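Long-range contacts in hypothetical protein PH1789 (Pyrococcus horikoshii, PDB 1WR2), which is of unknown function but has the fold of the ATP-grasp family, with two antiparallel beta sheets flanked by helices: residues A[37-48]-A[108-116]; A[131-139]-A[150-158]. All coordinates share one frame; numbering follows the deposited sequence.

Contact 1 (37-48 with 108-116) and contact 2 (131-139 with 150-158) are both antiparallel strand pairs, and each adds an outermost strand to a sheet. Contact 1 places strand 40-42 at the margin of a four-stranded sheet. Contact 2 places strand 152-155 at the margin of a six-stranded one. The two lie on opposite sides of the chain's centre. Their own centres are about 33 Å apart and their nearest atoms about 16 Å apart, so they do not touch. Along the chain contact 1 is complete before contact 2 begins. All four segments belong to the ATP-grasp part of the chain. Each contact marks one margin of its own sheet.

Contact 1. Residues A[37-48]-A[108-116]; sequences PEEKLAKTLDEA and LGVLVAPML
Glu39, just before strand 40-42, slants across the side chain of Leu111. Glu39 is extended beyond CG, and its CG stands anti to the carbonyl carbon (chi1 -65°). This carries the chain across the neighbouring strand, toward Ala113 and Leu111. Its CG presses on Ala113 CB at 3.4 Å, while its OE2 comes to 3.4 Å from Leu111 CD2. The carboxylate is not left to these methyl groups alone, because its OE1 forms a salt bridge with Lys26 of helix 22-30. Leu111 reaches back with its other branch, CD1, which lies 3.5 Å from Lys40 O. Leu41 lies on the same face as Leu111 and sends CD1 over the backbone near Val110 N. Tyr23 of helix 22-30 touches both leucines.

The backbones are joined by four hydrogen bonds, two each for the pairs Lys40-Val112 and Ala42-Val110. The Val112 N to Lys40 O bond is nearly straight (177° at the hydrogen). In this ATP-grasp protein they fasten strand 40-42 to the margin of a four-stranded antiparallel sheet, with strand 59-64 on the far side of 109-114.

On the other face, Val112 CG2 touches both Ala42 CB and Ala48 CB, each at 4.0 Å. The start of helix 45-55 is thereby packed against the sheet. Thr44 is the N-cap of that helix, and its OG1 accepts from Glu47 N. Glu47 OE1 in turn takes the N-H of Lys43 from above its carboxylate plane. Near Lys43, Gly109 CA comes to 3.4 Å from Ala42 O, and Gly109 has backbone angles (phi 141°) that suit glycine. Beyond the paired strands, Pro37 and Leu116 cross at about a right angle, with Pro37 CG 3.8 Å from Leu116 CD1.

Contact 2. Residues A[131-139]-A[150-158]; sequences QFGHAIMFG and DVTFRLVPI
Strands 133-139 and 152-155 run antiparallel, their axes 4.6 Å apart at closest approach and inclined at 150°, with two hydrogen bonds in each of the pairs Ile136-Arg154 and Phe138-Thr152. Val156 N extends the pairing with a bond to His134 O.

Ile136 is the centre of the buried face. Its CG1 is anti to the backbone N (chi1 -176°), and CG2 is left between N and the carbonyl carbon. That CG2 meets Ile158 CG2 at 3.7 Å, the two side chains crossing at about a right angle. Val156 CG2 packs on Ile136 CB at 3.8 Å. Leu194 and Val197 of helix 187-203 also touch Ile136. On the same face Thr152 OG1 lies at the edge of the Phe138 ring, near its plane, and is hydrogen-bonded to Met166 O.

The opposite face carries Ala135, Met137, Phe153 and Leu155. Met137 crosses Phe153 obliquely, and its CG rests 3.8 Å from Phe153 CB. Ala135 CB touches both Phe153 CD1 (4.3 Å) and Leu155 CD2 (4.1 Å). Leu155 CD1 also reaches CD1 of Phe132, the residue just before strand 133-139, at 4.1 Å.

Arg154 bends back so that NH1 donates to Phe153 O at 3.0 Å, with the acceptor close to the guanidinium plane. NH1 also forms a salt bridge with Glu169.

Strand 152-155 is one of the two outermost strands of a six-stranded antiparallel sheet, one face of which is covered by helices 160-168 and 187-203, a helix-backed sheet of the ATP-grasp fold.

Contact 1. Residues A[37-48]-A[108-116]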
ATOM      1  N   PRO A  37      -6.876  -1.024  -6.479  1.00 39.37           N
ATOM      2  CA  PRO A  37      -8.004  -0.399  -7.177  1.00 39.48           C
ATOM      3  C   PRO A  37      -7.611   0.838  -7.981  1.00 39.93           C
ATOM      4  O   PRO A  37      -6.549   1.428  -7.761  1.00 38.76           O
ATOM      5  CB  PRO A  37      -8.968  -0.080  -6.039  1.00 39.27           C
ATOM      6  CG  PRO A  37      -8.029   0.275  -4.922  1.00 41.85           C
ATOM      7  CD  PRO A  37      -6.973  -0.806  -5.025  1.00 39.75           C
ATOM      8  N   GLU A  38      -8.473   1.226  -8.917  1.00 39.76           N
ATOM      9  CA  GLU A  38      -8.211   2.388  -9.756  1.00 40.44           C
ATOM     10  C   GLU A  38      -8.103   3.663  -8.928  1.00 39.58           C
ATOM     11  O   GLU A  38      -8.970   3.948  -8.100  1.00 39.81           O
ATOM     12  CB  GLU A  38      -9.329   2.553 -10.790  1.00 44.08           C
ATOM     13  CG  GLU A  38      -9.056   3.607 -11.857  1.00 47.13           C
ATOM     14  CD  GLU A  38      -7.867   3.256 -12.733  1.00 49.63           C
ATOM     15  OE1 GLU A  38      -7.726   2.073 -13.102  1.00 54.03           O
ATOM     16  OE2 GLU A  38      -7.080   4.164 -13.064  1.00 52.79           O
ATOM     17  N   GLU A  39      -7.027   4.414  -9.155  1.00 38.07           N
ATOM     18  CA  GLU A  39      -6.773   5.682  -8.470  1.00 39.98           C
ATOM     19  C   GLU A  39      -6.128   6.625  -9.467  1.00 38.38           C
ATOM     20  O   GLU A  39      -5.353   6.198 -10.323  1.00 38.45           O
ATOM     21  CB  GLU A  39      -5.829   5.489  -7.285  1.00 42.37           C
ATOM     22  CG  GLU A  39      -6.399   4.642  -6.179  1.00 48.23           C
ATOM     23  CD  GLU A  39      -5.363   4.267  -5.133  1.00 50.78           C
ATOM     24  OE1 GLU A  39      -5.764   3.678  -4.110  1.00 54.47           O
ATOM     25  OE2 GLU A  39      -4.161   4.554  -5.335  1.00 46.94           O
ATOM     26  N   LYS A  40      -6.442   7.912  -9.363  1.00 37.38           N
ATOM     27  CA  LYS A  40      -5.873   8.879 -10.287  1.00 38.02           C
ATOM     28  C   LYS A  40      -5.035   9.929  -9.577  1.00 35.04           C
ATOM     29  O   LYS A  40      -5.360  10.353  -8.471  1.00 36.99           O
ATOM     30  CB  LYS A  40      -6.977   9.572 -11.088  1.00 39.55           C
ATOM     31  CG  LYS A  40      -7.568   8.757 -12.231  1.00 45.69           C
ATOM     32  CD  LYS A  40      -8.554   7.720 -11.746  1.00 48.04           C
ATOM     33  CE  LYS A  40      -9.459   7.272 -12.886  1.00 47.98           C
ATOM     34  NZ  LYS A  40      -8.681   6.784 -14.056  1.00 50.03           N
ATOM     35  N   LEU A  41      -3.959  10.348 -10.226  1.00 34.03           N
ATOM     36  CA  LEU A  41      -3.069  11.357  -9.659  1.00 35.35           C
ATOM     37  C   LEU A  41      -3.397  12.727 -10.235  1.00 35.69           C
ATOM     38  O   LEU A  41      -3.072  13.026 -11.385  1.00 37.60           O
ATOM     39  CB  LEU A  41      -1.604  11.014  -9.960  1.00 32.59           C
ATOM     40  CG  LEU A  41      -0.575  12.017  -9.421  1.00 33.15           C
ATOM     41  CD1 LEU A  41      -0.701  12.117  -7.928  1.00 31.83           C
ATOM     42  CD2 LEU A  41       0.826  11.587  -9.806  1.00 32.55           C
ATOM     43  N   ALA A  42      -4.045  13.561  -9.435  1.00 35.82           N
ATOM     44  CA  ALA A  42      -4.410  14.903  -9.873  1.00 34.19           C
ATOM     45  C   ALA A  42      -3.253  15.879  -9.651  1.00 34.10           C
ATOM     46  O   ALA A  42      -2.627  15.878  -8.600  1.00 32.60           O
ATOM     47  CB  ALA A  42      -5.651  15.373  -9.108  1.00 32.91           C
ATOM     48  N   LYS A  43      -2.962  16.706 -10.649  1.00 35.65           N
ATOM     49  CA  LYS A  43      -1.891  17.687 -10.524  1.00 36.72           C
ATOM     50  C   LYS A  43      -2.488  19.045 -10.159  1.00 36.86           C
ATOM     51  O   LYS A  43      -1.774  19.942  -9.721  1.00 36.48           O
ATOM     52  CB  LYS A  43      -1.106  17.806 -11.835  1.00 39.92           C
ATOM     53  CG  LYS A  43      -0.382  16.526 -12.254  1.00 42.90           C
ATOM     54  CD  LYS A  43       0.620  16.088 -11.196  1.00 46.05           C
ATOM     55  CE  LYS A  43       1.324  14.781 -11.575  1.00 50.62           C
ATOM     56  NZ  LYS A  43       2.198  14.921 -12.777  1.00 50.35           N
ATOM     57  N   THR A  44      -3.796  19.192 -10.354  1.00 36.86           N
ATOM     58  CA  THR A  44      -4.497  20.444 -10.034  1.00 36.67           C
ATOM     59  C   THR A  44      -5.847  20.118  -9.417  1.00 37.89           C
ATOM     60  O   THR A  44      -6.312  18.974  -9.489  1.00 37.05           O
ATOM     61  CB  THR A  44      -4.771  21.309 -11.290  1.00 36.79           C
ATOM     62  OG1 THR A  44      -5.690  20.627 -12.149  1.00 36.34           O
ATOM     63  CG2 THR A  44      -3.477  21.592 -12.053  1.00 37.82           C
ATOM     64  N   LEU A  45      -6.479  21.121  -8.812  1.00 36.91           N
ATOM     65  CA  LEU A  45      -7.786  20.922  -8.202  1.00 39.22           C
ATOM     66  C   LEU A  45      -8.814  20.605  -9.288  1.00 39.99           C
ATOM     67  O   LEU A  45      -9.706  19.780  -9.083  1.00 40.29           O
ATOM     68  CB  LEU A  45      -8.199  22.170  -7.412  1.00 40.30           C
ATOM     69  CG  LEU A  45      -9.624  22.227  -6.854  1.00 41.60           C
ATOM     70  CD1 LEU A  45      -9.923  21.018  -5.995  1.00 37.52           C
ATOM     71  CD2 LEU A  45      -9.771  23.510  -6.044  1.00 41.14           C
ATOM     72  N   ASP A  46      -8.691  21.253 -10.445  1.00 40.98           N
ATOM     73  CA  ASP A  46      -9.617  20.982 -11.539  1.00 42.23           C
ATOM     74  C   ASP A  46      -9.513  19.511 -11.924  1.00 40.59           C
ATOM     75  O   ASP A  46     -10.524  18.834 -12.107  1.00 39.27           O
ATOM     76  CB  ASP A  46      -9.310  21.852 -12.762  1.00 46.43           C
ATOM     77  CG  ASP A  46      -9.795  23.278 -12.601  1.00 48.81           C
ATOM     78  OD1 ASP A  46     -10.951  23.467 -12.166  1.00 52.72           O
ATOM     79  OD2 ASP A  46      -9.028  24.208 -12.919  1.00 50.93           O
ATOM     80  N   GLU A  47      -8.286  19.018 -12.040  1.00 40.62           N
ATOM     81  CA  GLU A  47      -8.070  17.620 -12.393  1.00 40.96           C
ATOM     82  C   GLU A  47      -8.711  16.691 -11.367  1.00 39.72           C
ATOM     83  O   GLU A  47      -9.355  15.705 -11.727  1.00 38.95           O
ATOM     84  CB  GLU A  47      -6.575  17.320 -12.484  1.00 44.86           C
ATOM     85  CG  GLU A  47      -5.947  17.663 -13.829  1.00 46.88           C
ATOM     86  CD  GLU A  47      -4.470  17.328 -13.871  1.00 48.98           C
ATOM     87  OE1 GLU A  47      -4.071  16.318 -13.249  1.00 49.52           O
ATOM     88  OE2 GLU A  47      -3.710  18.060 -14.535  1.00 51.07           O
ATOM     89  N   ALA A  48      -8.535  17.010 -10.090  1.00 38.42           N
ATOM     90  CA  ALA A  48      -9.094  16.196  -9.020  1.00 37.73           C
ATOM     91  C   ALA A  48     -10.611  16.150  -9.125  1.00 39.01           C
ATOM     92  O   ALA A  48     -11.225  15.105  -8.932  1.00 38.45           O
ATOM     93  CB  ALA A  48      -8.676  16.751  -7.664  1.00 35.28           C
ATOM     94  N   LEU A 108       4.139  16.291  -5.535  1.00 38.37           N
ATOM     95  CA  LEU A 108       4.012  15.597  -6.809  1.00 39.19           C
ATOM     96  C   LEU A 108       2.580  15.576  -7.320  1.00 39.17           C
ATOM     97  O   LEU A 108       2.338  15.287  -8.494  1.00 39.61           O
ATOM     98  CB  LEU A 108       4.521  14.159  -6.685  1.00 40.35           C
ATOM     99  CG  LEU A 108       6.007  13.989  -6.367  1.00 40.92           C
ATOM    100  CD1 LEU A 108       6.343  12.503  -6.269  1.00 42.28           C
ATOM    101  CD2 LEU A 108       6.835  14.650  -7.456  1.00 42.65           C
ATOM    102  N   GLY A 109       1.634  15.874  -6.437  1.00 36.89           N
ATOM    103  CA  GLY A 109       0.236  15.872  -6.827  1.00 35.02           C
ATOM    104  C   GLY A 109      -0.629  15.288  -5.730  1.00 32.92           C
ATOM    105  O   GLY A 109      -0.148  15.059  -4.626  1.00 32.03           O
ATOM    106  N   VAL A 110      -1.904  15.052  -6.027  1.00 31.04           N
ATOM    107  CA  VAL A 110      -2.822  14.495  -5.045  1.00 29.44           C
ATOM    108  C   VAL A 110      -3.509  13.257  -5.586  1.00 30.82           C
ATOM    109  O   VAL A 110      -4.088  13.277  -6.673  1.00 28.63           O
ATOM    110  CB  VAL A 110      -3.910  15.506  -4.644  1.00 26.72           C
ATOM    111  CG1 VAL A 110      -4.872  14.862  -3.661  1.00 28.01           C
ATOM    112  CG2 VAL A 110      -3.267  16.728  -4.033  1.00 29.01           C
ATOM    113  N   LEU A 111      -3.440  12.176  -4.826  1.00 31.33           N
ATOM    114  CA  LEU A 111      -4.057  10.934  -5.246  1.00 32.46           C
ATOM    115  C   LEU A 111      -5.547  10.977  -4.921  1.00 34.00           C
ATOM    116  O   LEU A 111      -5.944  11.259  -3.779  1.00 33.98           O
ATOM    117  CB  LEU A 111      -3.378   9.755  -4.533  1.00 34.23           C
ATOM    118  CG  LEU A 111      -3.464   8.379  -5.194  1.00 38.62           C
ATOM    119  CD1 LEU A 111      -3.063   8.492  -6.657  1.00 39.34           C
ATOM    120  CD2 LEU A 111      -2.550   7.397  -4.470  1.00 38.64           C
ATOM    121  N   VAL A 112      -6.368  10.743  -5.940  1.00 33.49           N
ATOM    122  CA  VAL A 112      -7.818  10.718  -5.773  1.00 34.10           C
ATOM    123  C   VAL A 112      -8.179   9.244  -5.863  1.00 34.55           C
ATOM    124  O   VAL A 112      -8.002   8.627  -6.911  1.00 33.69           O
ATOM    125  CB  VAL A 112      -8.554  11.469  -6.906  1.00 33.46           C
ATOM    126  CG1 VAL A 112     -10.045  11.480  -6.630  1.00 32.92           C
ATOM    127  CG2 VAL A 112      -8.024  12.875  -7.038  1.00 30.96           C
ATOM    128  N   ALA A 113      -8.679   8.681  -4.770  1.00 34.12           N
ATOM    129  CA  ALA A 113      -9.021   7.272  -4.743  1.00 36.20           C
ATOM    130  C   ALA A 113     -10.437   7.039  -4.247  1.00 37.36           C
ATOM    131  O   ALA A 113     -11.100   7.950  -3.761  1.00 37.30           O
ATOM    132  CB  ALA A 113      -8.037   6.524  -3.857  1.00 33.86           C
ATOM    133  N   PRO A 114     -10.914   5.795  -4.354  1.00 38.89           N
ATOM    134  CA  PRO A 114     -12.268   5.493  -3.897  1.00 38.95           C
ATOM    135  C   PRO A 114     -12.321   5.117  -2.420  1.00 39.58           C
ATOM    136  O   PRO A 114     -11.299   4.784  -1.805  1.00 38.05           O
ATOM    137  CB  PRO A 114     -12.670   4.331  -4.801  1.00 40.95           C
ATOM    138  CG  PRO A 114     -11.363   3.561  -4.908  1.00 41.42           C
ATOM    139  CD  PRO A 114     -10.348   4.674  -5.129  1.00 38.50           C
ATOM    140  N   MET A 115     -13.517   5.211  -1.849  1.00 39.36           N
ATOM    141  CA  MET A 115     -13.735   4.820  -0.467  1.00 40.05           C
ATOM    142  C   MET A 115     -14.019   3.327  -0.553  1.00 41.62           C
ATOM    143  O   MET A 115     -15.135   2.908  -0.876  1.00 41.43           O
ATOM    144  CB  MET A 115     -14.939   5.559   0.119  1.00 41.17           C
ATOM    145  CG  MET A 115     -14.620   6.952   0.650  1.00 41.54           C
ATOM    146  SD  MET A 115     -13.531   6.893   2.097  1.00 43.26           S
ATOM    147  CE  MET A 115     -14.707   6.394   3.362  1.00 47.46           C
ATOM    148  N   LEU A 116     -12.997   2.527  -0.283  1.00 42.65           N
ATOM    149  CA  LEU A 116     -13.122   1.084  -0.365  1.00 43.51           C
ATOM    150  C   LEU A 116     -13.956   0.484   0.758  1.00 44.55           C
ATOM    151  O   LEU A 116     -13.947   0.976   1.888  1.00 44.52           O
ATOM    152  CB  LEU A 116     -11.731   0.449  -0.380  1.00 44.13           C
ATOM    153  CG  LEU A 116     -10.849   0.842  -1.570  1.00 43.46           C
ATOM    154  CD1 LEU A 116      -9.445   0.295  -1.360  1.00 43.61           C
ATOM    155  CD2 LEU A 116     -11.454   0.304  -2.861  1.00 45.02           C
TER

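Contact 2. Residues A[131-139]-A[150-158]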
ATOM      1  N   GLN A 131      22.442 -11.113   6.417  1.00 48.44           N
ATOM      2  CA  GLN A 131      22.884 -12.489   6.200  1.00 46.15           C
ATOM      3  C   GLN A 131      21.926 -13.401   5.423  1.00 44.71           C
ATOM      4  O   GLN A 131      22.370 -14.265   4.669  1.00 42.64           O
ATOM      5  CB  GLN A 131      23.179 -13.154   7.550  1.00 47.04           C
ATOM      6  CG  GLN A 131      24.430 -12.664   8.265  1.00 50.53           C
ATOM      7  CD  GLN A 131      24.293 -11.257   8.815  1.00 49.96           C
ATOM      8  OE1 GLN A 131      25.055 -10.361   8.449  1.00 52.59           O
ATOM      9  NE2 GLN A 131      23.325 -11.057   9.706  1.00 51.53           N
ATOM     10  N   PHE A 132      20.621 -13.209   5.598  1.00 42.08           N
ATOM     11  CA  PHE A 132      19.632 -14.069   4.952  1.00 41.90           C
ATOM     12  C   PHE A 132      18.841 -13.527   3.770  1.00 40.75           C
ATOM     13  O   PHE A 132      18.027 -14.249   3.196  1.00 40.19           O
ATOM     14  CB  PHE A 132      18.651 -14.581   6.010  1.00 42.56           C
ATOM     15  CG  PHE A 132      19.270 -15.524   7.010  1.00 43.97           C
ATOM     16  CD1 PHE A 132      19.359 -16.889   6.738  1.00 43.21           C
ATOM     17  CD2 PHE A 132      19.788 -15.046   8.205  1.00 45.31           C
ATOM     18  CE1 PHE A 132      19.959 -17.764   7.646  1.00 45.48           C
ATOM     19  CE2 PHE A 132      20.393 -15.913   9.125  1.00 46.22           C
ATOM     20  CZ  PHE A 132      20.479 -17.275   8.842  1.00 45.10           C
ATOM     21  N   GLY A 133      19.063 -12.271   3.401  1.00 38.29           N
ATOM     22  CA  GLY A 133      18.328 -11.712   2.279  1.00 37.91           C
ATOM     23  C   GLY A 133      16.934 -11.222   2.654  1.00 37.84           C
ATOM     24  O   GLY A 133      16.659 -10.918   3.823  1.00 34.28           O
ATOM     25  N   HIS A 134      16.045 -11.153   1.662  1.00 36.82           N
ATOM     26  CA  HIS A 134      14.683 -10.677   1.884  1.00 36.12           C
ATOM     27  C   HIS A 134      13.764 -11.670   2.570  1.00 35.84           C
ATOM     28  O   HIS A 134      13.830 -12.878   2.341  1.00 33.79           O
ATOM     29  CB  HIS A 134      14.023 -10.246   0.565  1.00 37.15           C
ATOM     30  CG  HIS A 134      14.623  -9.016  -0.039  1.00 39.70           C
ATOM     31  ND1 HIS A 134      15.689  -9.056  -0.913  1.00 37.18           N
ATOM     32  CD2 HIS A 134      14.316  -7.705   0.120  1.00 41.00           C
ATOM     33  CE1 HIS A 134      16.011  -7.825  -1.268  1.00 42.24           C
ATOM     34  NE2 HIS A 134      15.193  -6.986  -0.656  1.00 42.42           N
ATOM     35  N   ALA A 135      12.895 -11.134   3.419  1.00 33.43           N
ATOM     36  CA  ALA A 135      11.928 -11.940   4.134  1.00 31.08           C
ATOM     37  C   ALA A 135      10.574 -11.271   3.995  1.00 31.72           C
ATOM     38  O   ALA A 135      10.473 -10.037   3.959  1.00 31.62           O
ATOM     39  CB  ALA A 135      12.321 -12.059   5.594  1.00 26.65           C
ATOM     40  N   ILE A 136       9.536 -12.091   3.904  1.00 28.79           N
ATOM     41  CA  ILE A 136       8.184 -11.605   3.784  1.00 30.23           C
ATOM     42  C   ILE A 136       7.464 -11.932   5.099  1.00 31.21           C
ATOM     43  O   ILE A 136       7.626 -13.020   5.652  1.00 29.09           O
ATOM     44  CB  ILE A 136       7.480 -12.264   2.580  1.00 26.38           C
ATOM     45  CG1 ILE A 136       6.083 -11.665   2.394  1.00 28.05           C
ATOM     46  CG2 ILE A 136       7.427 -13.782   2.773  1.00 27.54           C
ATOM     47  CD1 ILE A 136       5.490 -11.948   1.020  1.00 27.76           C
ATOM     48  N   MET A 137       6.696 -10.968   5.598  1.00 31.60           N
ATOM     49  CA  MET A 137       5.960 -11.104   6.859  1.00 33.53           C
ATOM     50  C   MET A 137       4.460 -10.957   6.650  1.00 33.82           C
ATOM     51  O   MET A 137       4.006 -10.251   5.744  1.00 31.43           O
ATOM     52  CB  MET A 137       6.392 -10.015   7.858  1.00 35.09           C
ATOM     53  CG  MET A 137       7.747 -10.196   8.532  1.00 40.80           C
ATOM     54  SD  MET A 137       9.178 -10.189   7.421  1.00 47.44           S
ATOM     55  CE  MET A 137       9.421  -8.424   7.113  1.00 47.33           C
ATOM     56  N   PHE A 138       3.697 -11.602   7.523  1.00 31.85           N
ATOM     57  CA  PHE A 138       2.246 -11.540   7.481  1.00 32.69           C
ATOM     58  C   PHE A 138       1.700 -11.485   8.898  1.00 32.71           C
ATOM     59  O   PHE A 138       2.233 -12.127   9.801  1.00 30.35           O
ATOM     60  CB  PHE A 138       1.656 -12.765   6.788  1.00 33.71           C
ATOM     61  CG  PHE A 138       0.163 -12.840   6.889  1.00 37.04           C
ATOM     62  CD1 PHE A 138      -0.641 -11.976   6.148  1.00 34.09           C
ATOM     63  CD2 PHE A 138      -0.442 -13.736   7.769  1.00 37.32           C
ATOM     64  CE1 PHE A 138      -2.019 -11.997   6.281  1.00 35.10           C
ATOM     65  CE2 PHE A 138      -1.828 -13.768   7.910  1.00 37.16           C
ATOM     66  CZ  PHE A 138      -2.620 -12.896   7.166  1.00 38.18           C
ATOM     67  N   GLY A 139       0.631 -10.718   9.080  1.00 32.34           N
ATOM     68  CA  GLY A 139      -0.002 -10.602  10.380  1.00 33.73           C
ATOM     69  C   GLY A 139      -1.217  -9.708  10.230  1.00 36.88           C
ATOM     70  O   GLY A 139      -1.356  -9.036   9.207  1.00 35.74           O
ATOM     71  N   ASP A 150       2.076 -10.043  16.654  1.00 38.05           N
ATOM     72  CA  ASP A 150       1.737 -11.340  16.077  1.00 38.82           C
ATOM     73  C   ASP A 150       1.989 -11.383  14.568  1.00 37.50           C
ATOM     74  O   ASP A 150       1.088 -11.158  13.768  1.00 36.77           O
ATOM     75  CB  ASP A 150       0.269 -11.653  16.389  1.00 37.36           C
ATOM     76  CG  ASP A 150      -0.186 -12.990  15.842  1.00 37.95           C
ATOM     77  OD1 ASP A 150       0.559 -13.990  15.985  1.00 35.40           O
ATOM     78  OD2 ASP A 150      -1.307 -13.035  15.286  1.00 37.70           O
ATOM     79  N   VAL A 151       3.230 -11.662  14.189  1.00 36.09           N
ATOM     80  CA  VAL A 151       3.588 -11.725  12.782  1.00 36.90           C
ATOM     81  C   VAL A 151       4.425 -12.966  12.527  1.00 37.27           C
ATOM     82  O   VAL A 151       5.224 -13.366  13.371  1.00 39.81           O
ATOM     83  CB  VAL A 151       4.409 -10.479  12.352  1.00 36.85           C
ATOM     84  CG1 VAL A 151       3.677  -9.205  12.762  1.00 36.58           C
ATOM     85  CG2 VAL A 151       5.785 -10.515  12.993  1.00 43.19           C
ATOM     86  N   THR A 152       4.228 -13.582  11.369  1.00 36.07           N
ATOM     87  CA  THR A 152       5.000 -14.758  10.998  1.00 35.95           C
ATOM     88  C   THR A 152       5.825 -14.328   9.787  1.00 35.14           C
ATOM     89  O   THR A 152       5.489 -13.327   9.143  1.00 30.64           O
ATOM     90  CB  THR A 152       4.077 -15.944  10.625  1.00 35.97           C
ATOM     91  OG1 THR A 152       3.200 -15.566   9.550  1.00 37.11           O
ATOM     92  CG2 THR A 152       3.243 -16.355  11.829  1.00 39.11           C
ATOM     93  N   PHE A 153       6.900 -15.053   9.484  1.00 33.54           N
ATOM     94  CA  PHE A 153       7.732 -14.693   8.342  1.00 35.17           C
ATOM     95  C   PHE A 153       8.275 -15.911   7.607  1.00 35.35           C
ATOM     96  O   PHE A 153       8.171 -17.046   8.086  1.00 34.46           O
ATOM     97  CB  PHE A 153       8.893 -13.786   8.788  1.00 36.42           C
ATOM     98  CG  PHE A 153      10.077 -14.530   9.345  1.00 39.38           C
ATOM     99  CD1 PHE A 153      11.095 -14.981   8.503  1.00 41.79           C
ATOM    100  CD2 PHE A 153      10.175 -14.789  10.708  1.00 39.48           C
ATOM    101  CE1 PHE A 153      12.199 -15.683   9.015  1.00 41.61           C
ATOM    102  CE2 PHE A 153      11.270 -15.488  11.231  1.00 42.78           C
ATOM    103  CZ  PHE A 153      12.286 -15.936  10.378  1.00 41.42           C
ATOM    104  N   ARG A 154       8.850 -15.662   6.435  1.00 33.93           N
ATOM    105  CA  ARG A 154       9.424 -16.716   5.608  1.00 35.96           C
ATOM    106  C   ARG A 154      10.449 -16.034   4.707  1.00 35.67           C
ATOM    107  O   ARG A 154      10.319 -14.843   4.416  1.00 33.87           O
ATOM    108  CB  ARG A 154       8.320 -17.352   4.756  1.00 36.75           C
ATOM    109  CG  ARG A 154       8.224 -18.869   4.829  1.00 45.20           C
ATOM    110  CD  ARG A 154       8.244 -19.359   6.259  1.00 44.48           C
ATOM    111  NE  ARG A 154       7.299 -20.443   6.486  1.00 44.83           N
ATOM    112  CZ  ARG A 154       6.500 -20.507   7.543  1.00 45.66           C
ATOM    113  NH1 ARG A 154       6.538 -19.547   8.460  1.00 43.34           N
ATOM    114  NH2 ARG A 154       5.667 -21.525   7.687  1.00 48.14           N
ATOM    115  N   LEU A 155      11.473 -16.762   4.274  1.00 35.45           N
ATOM    116  CA  LEU A 155      12.461 -16.159   3.386  1.00 36.68           C
ATOM    117  C   LEU A 155      11.922 -16.169   1.956  1.00 36.95           C
ATOM    118  O   LEU A 155      11.252 -17.114   1.536  1.00 36.33           O
ATOM    119  CB  LEU A 155      13.793 -16.913   3.456  1.00 38.10           C
ATOM    120  CG  LEU A 155      14.503 -16.807   4.804  1.00 38.99           C
ATOM    121  CD1 LEU A 155      15.863 -17.504   4.739  1.00 40.47           C
ATOM    122  CD2 LEU A 155      14.673 -15.332   5.164  1.00 36.22           C
ATOM    123  N   VAL A 156      12.192 -15.096   1.227  1.00 35.36           N
ATOM    124  CA  VAL A 156      11.751 -14.980  -0.153  1.00 37.27           C
ATOM    125  C   VAL A 156      12.816 -15.649  -1.033  1.00 38.27           C
ATOM    126  O   VAL A 156      14.008 -15.480  -0.797  1.00 37.37           O
ATOM    127  CB  VAL A 156      11.609 -13.490  -0.541  1.00 36.86           C
ATOM    128  CG1 VAL A 156      11.262 -13.352  -2.015  1.00 37.85           C
ATOM    129  CG2 VAL A 156      10.540 -12.837   0.328  1.00 34.52           C
ATOM    130  N   PRO A 157      12.401 -16.409  -2.060  1.00 39.64           N
ATOM    131  CA  PRO A 157      11.036 -16.715  -2.497  1.00 40.44           C
ATOM    132  C   PRO A 157      10.362 -17.791  -1.661  1.00 41.18           C
ATOM    133  O   PRO A 157      11.012 -18.712  -1.165  1.00 42.63           O
ATOM    134  CB  PRO A 157      11.237 -17.161  -3.938  1.00 40.20           C
ATOM    135  CG  PRO A 157      12.515 -17.943  -3.827  1.00 40.82           C
ATOM    136  CD  PRO A 157      13.385 -17.032  -2.970  1.00 40.59           C
ATOM    137  N   ILE A 158       9.049 -17.674  -1.511  1.00 40.44           N
ATOM    138  CA  ILE A 158       8.291 -18.648  -0.740  1.00 41.95           C
ATOM    139  C   ILE A 158       7.464 -19.506  -1.690  1.00 42.96           C
ATOM    140  O   ILE A 158       7.191 -19.109  -2.823  1.00 41.85           O
ATOM    141  CB  ILE A 158       7.322 -17.962   0.250  1.00 40.87           C
ATOM    142  CG1 ILE A 158       6.290 -17.134  -0.525  1.00 37.14           C
ATOM    143  CG2 ILE A 158       8.101 -17.077   1.220  1.00 37.59           C
ATOM    144  CD1 ILE A 158       5.252 -16.452   0.346  1.00 39.07           C
TER